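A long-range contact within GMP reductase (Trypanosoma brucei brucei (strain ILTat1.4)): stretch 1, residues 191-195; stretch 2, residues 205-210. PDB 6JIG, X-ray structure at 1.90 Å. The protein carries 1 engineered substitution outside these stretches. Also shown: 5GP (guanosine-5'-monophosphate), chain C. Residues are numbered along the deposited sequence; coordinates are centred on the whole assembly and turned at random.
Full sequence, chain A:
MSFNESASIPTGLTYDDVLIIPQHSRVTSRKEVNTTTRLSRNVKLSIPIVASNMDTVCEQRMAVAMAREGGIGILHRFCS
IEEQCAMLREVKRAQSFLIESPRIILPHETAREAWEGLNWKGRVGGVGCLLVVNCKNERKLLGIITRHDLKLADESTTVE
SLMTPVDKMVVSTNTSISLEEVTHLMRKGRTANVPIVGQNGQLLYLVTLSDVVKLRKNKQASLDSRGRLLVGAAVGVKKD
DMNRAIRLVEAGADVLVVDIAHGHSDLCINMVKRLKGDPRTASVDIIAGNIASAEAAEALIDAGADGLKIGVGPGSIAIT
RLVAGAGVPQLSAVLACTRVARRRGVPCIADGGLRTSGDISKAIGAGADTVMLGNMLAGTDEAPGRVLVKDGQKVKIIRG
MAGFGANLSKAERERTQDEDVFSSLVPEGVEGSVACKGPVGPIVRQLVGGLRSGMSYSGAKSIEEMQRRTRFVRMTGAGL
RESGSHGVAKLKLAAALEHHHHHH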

# COMPACT_ATOMS: atom_id res chain seq x y z
N THR A 191 -58.22 23.54 -18.27
CA THR A 191 -57.50 24.36 -17.29
C THR A 191 -56.73 23.47 -16.32
O THR A 191 -57.00 22.28 -16.18
CB THR A 191 -58.47 25.26 -16.52
OG1 THR A 191 -57.75 26.07 -15.58
CG2 THR A 191 -59.49 24.41 -15.77
N ALA A 192 -55.76 24.07 -15.63
CA ALA A 192 -54.86 23.33 -14.75
C ALA A 192 -55.04 23.68 -13.28
O ALA A 192 -54.32 23.14 -12.43
CB ALA A 192 -53.40 23.57 -15.16
N ASN A 193 -55.98 24.56 -12.96
CA ASN A 193 -56.22 24.99 -11.59
C ASN A 193 -57.71 25.20 -11.41
O ASN A 193 -58.34 25.90 -12.20
CB ASN A 193 -55.47 26.29 -11.28
CG ASN A 193 -53.98 26.08 -11.16
OD1 ASN A 193 -53.51 25.50 -10.19
ND2 ASN A 193 -53.22 26.58 -12.13
N VAL A 194 -58.26 24.58 -10.38
CA VAL A 194 -59.65 24.78 -9.99
C VAL A 194 -59.67 25.23 -8.53
O VAL A 194 -59.56 24.40 -7.62
CB VAL A 194 -60.49 23.51 -10.20
CG1 VAL A 194 -61.92 23.73 -9.69
CG2 VAL A 194 -60.51 23.12 -11.67
N PRO A 195 -59.79 26.52 -8.27
CA PRO A 195 -60.02 26.97 -6.90
C PRO A 195 -61.42 26.58 -6.44
O PRO A 195 -62.36 26.48 -7.23
CB PRO A 195 -59.88 28.50 -7.00
CG PRO A 195 -60.14 28.80 -8.42
CD PRO A 195 -59.69 27.64 -9.23
N TYR A 205 -60.11 26.50 -1.08
CA TYR A 205 -59.07 25.53 -1.43
C TYR A 205 -58.62 25.78 -2.86
O TYR A 205 -59.20 26.58 -3.60
CB TYR A 205 -59.56 24.08 -1.32
CG TYR A 205 -60.16 23.71 0.01
CD1 TYR A 205 -59.35 23.38 1.10
CD2 TYR A 205 -61.53 23.67 0.19
CE1 TYR A 205 -59.90 23.05 2.33
CE2 TYR A 205 -62.09 23.34 1.40
CZ TYR A 205 -61.28 23.03 2.47
OH TYR A 205 -61.86 22.70 3.68
N LEU A 206 -57.57 25.06 -3.26
CA LEU A 206 -57.14 24.99 -4.64
C LEU A 206 -56.87 23.54 -5.00
O LEU A 206 -56.28 22.80 -4.21
CB LEU A 206 -55.88 25.84 -4.87
CG LEU A 206 -55.23 25.67 -6.24
CD1 LEU A 206 -56.15 26.28 -7.32
CD2 LEU A 206 -53.83 26.31 -6.26
N VAL A 207 -57.32 23.12 -6.19
CA VAL A 207 -56.96 21.83 -6.76
C VAL A 207 -56.17 22.08 -8.03
O VAL A 207 -56.61 22.86 -8.89
CB VAL A 207 -58.20 20.95 -7.04
CG1 VAL A 207 -57.76 19.53 -7.37
CG2 VAL A 207 -59.15 20.97 -5.84
N THR A 208 -55.01 21.44 -8.15
CA THR A 208 -54.14 21.63 -9.30
C THR A 208 -54.05 20.36 -10.14
O THR A 208 -54.16 19.24 -9.62
CB THR A 208 -52.72 22.03 -8.87
OG1 THR A 208 -52.07 20.90 -8.29
CG2 THR A 208 -52.76 23.14 -7.87
N LEU A 209 -53.82 20.56 -11.43
CA LEU A 209 -53.66 19.44 -12.35
C LEU A 209 -52.51 18.54 -11.93
O LEU A 209 -52.60 17.31 -12.04
CB LEU A 209 -53.45 19.96 -13.77
CG LEU A 209 -53.04 19.00 -14.86
CD1 LEU A 209 -54.11 17.93 -15.06
CD2 LEU A 209 -52.79 19.76 -16.15
N SER A 210 -51.41 19.13 -11.43
CA SER A 210 -50.26 18.34 -11.00
C SER A 210 -50.67 17.31 -9.96
O SER A 210 -50.26 16.15 -10.02
CB SER A 210 -49.17 19.24 -10.42
OG SER A 210 -48.66 20.13 -11.40
P 5GP C . -47.17 23.40 -9.89
O1P 5GP C . -47.87 22.78 -11.08
O2P 5GP C . -48.00 24.43 -9.15
O3P 5GP C . -45.68 23.62 -10.01
O5' 5GP C . -47.24 22.27 -8.78
C5' 5GP C . -47.97 22.55 -7.61
C4' 5GP C . -47.60 21.63 -6.49
O4' 5GP C . -47.34 22.45 -5.31
C3' 5GP C . -48.73 20.68 -6.12
O3' 5GP C . -48.23 19.41 -5.70
C2' 5GP C . -49.42 21.42 -4.98
O2' 5GP C . -50.19 20.62 -4.11
C1' 5GP C . -48.22 22.07 -4.28
N9 5GP C . -48.62 23.25 -3.51
C8 5GP C . -48.58 23.32 -2.17
N7 5GP C . -49.07 24.51 -1.77
C5 5GP C . -49.45 25.19 -2.88
C6 5GP C . -50.01 26.44 -3.07
O6 5GP C . -50.26 27.17 -2.09
N1 5GP C . -50.28 26.86 -4.32
C2 5GP C . -50.01 26.09 -5.38
N2 5GP C . -50.30 26.57 -6.62
N3 5GP C . -49.45 24.85 -5.23
C4 5GP C . -49.16 24.39 -3.98

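The two stretches pair as neighbouring antiparallel strands, 193-195 against 205-208, with axes 4.6 Å apart at closest approach and N-to-C directions 162° apart. The contact buries 348 Å² in all, and Ala192, Val194 and Leu209 cover the largest shares.

Val194 and Val207 form the hydrogen-bonded pair at the heart of the ladder. Val194 N donates to Val207 O at 2.8 Å, almost linearly (177°), and Val207 N returns a bond to Val194 O at 2.9 Å. These reciprocal bonds satisfy both backbone groups of each residue, while the two valine side chains, each with chi1 in the t well, point to the same face of the sheet.

Ala192 and Leu209 extend the pairing beyond the strands. Although Ala192 lies in a loop and Leu209 opens a helix, Leu209 N donates to Ala192 O at 2.8 Å. An amide in the first turn of a helix has no carbonyl within that helix to bond, so the loop supplies the acceptor. The same oxygen, Ala192 O, also receives a CA-H...O contact from Thr208 CA at 3.5 Å. Beside these polar contacts, Ala192 CB packs on Leu209 CB at 3.9 Å; the Leu209 CA-to-CB bond points toward the first stretch.

The opposite face from the valines carries Asn193, Pro195, Leu206 and Thr208. Their non-hydrogen-bonded pairs bring the backbones close, with Pro195 CA 4.2 Å from Leu206 CA. Proline has no amide hydrogen to donate, and this position asks for none from it across the ladder; instead Pro195 CD meets Leu206 CD1 at 4.2 Å in an apolar contact. Asn193 OD1 approaches Thr208 CG2 at 3.4 Å, a contact with a methyl group. Past the ladder, Ser210 OG donates a 2.8 Å hydrogen bond to O1P of the bound guanosine-5'-monophosphate.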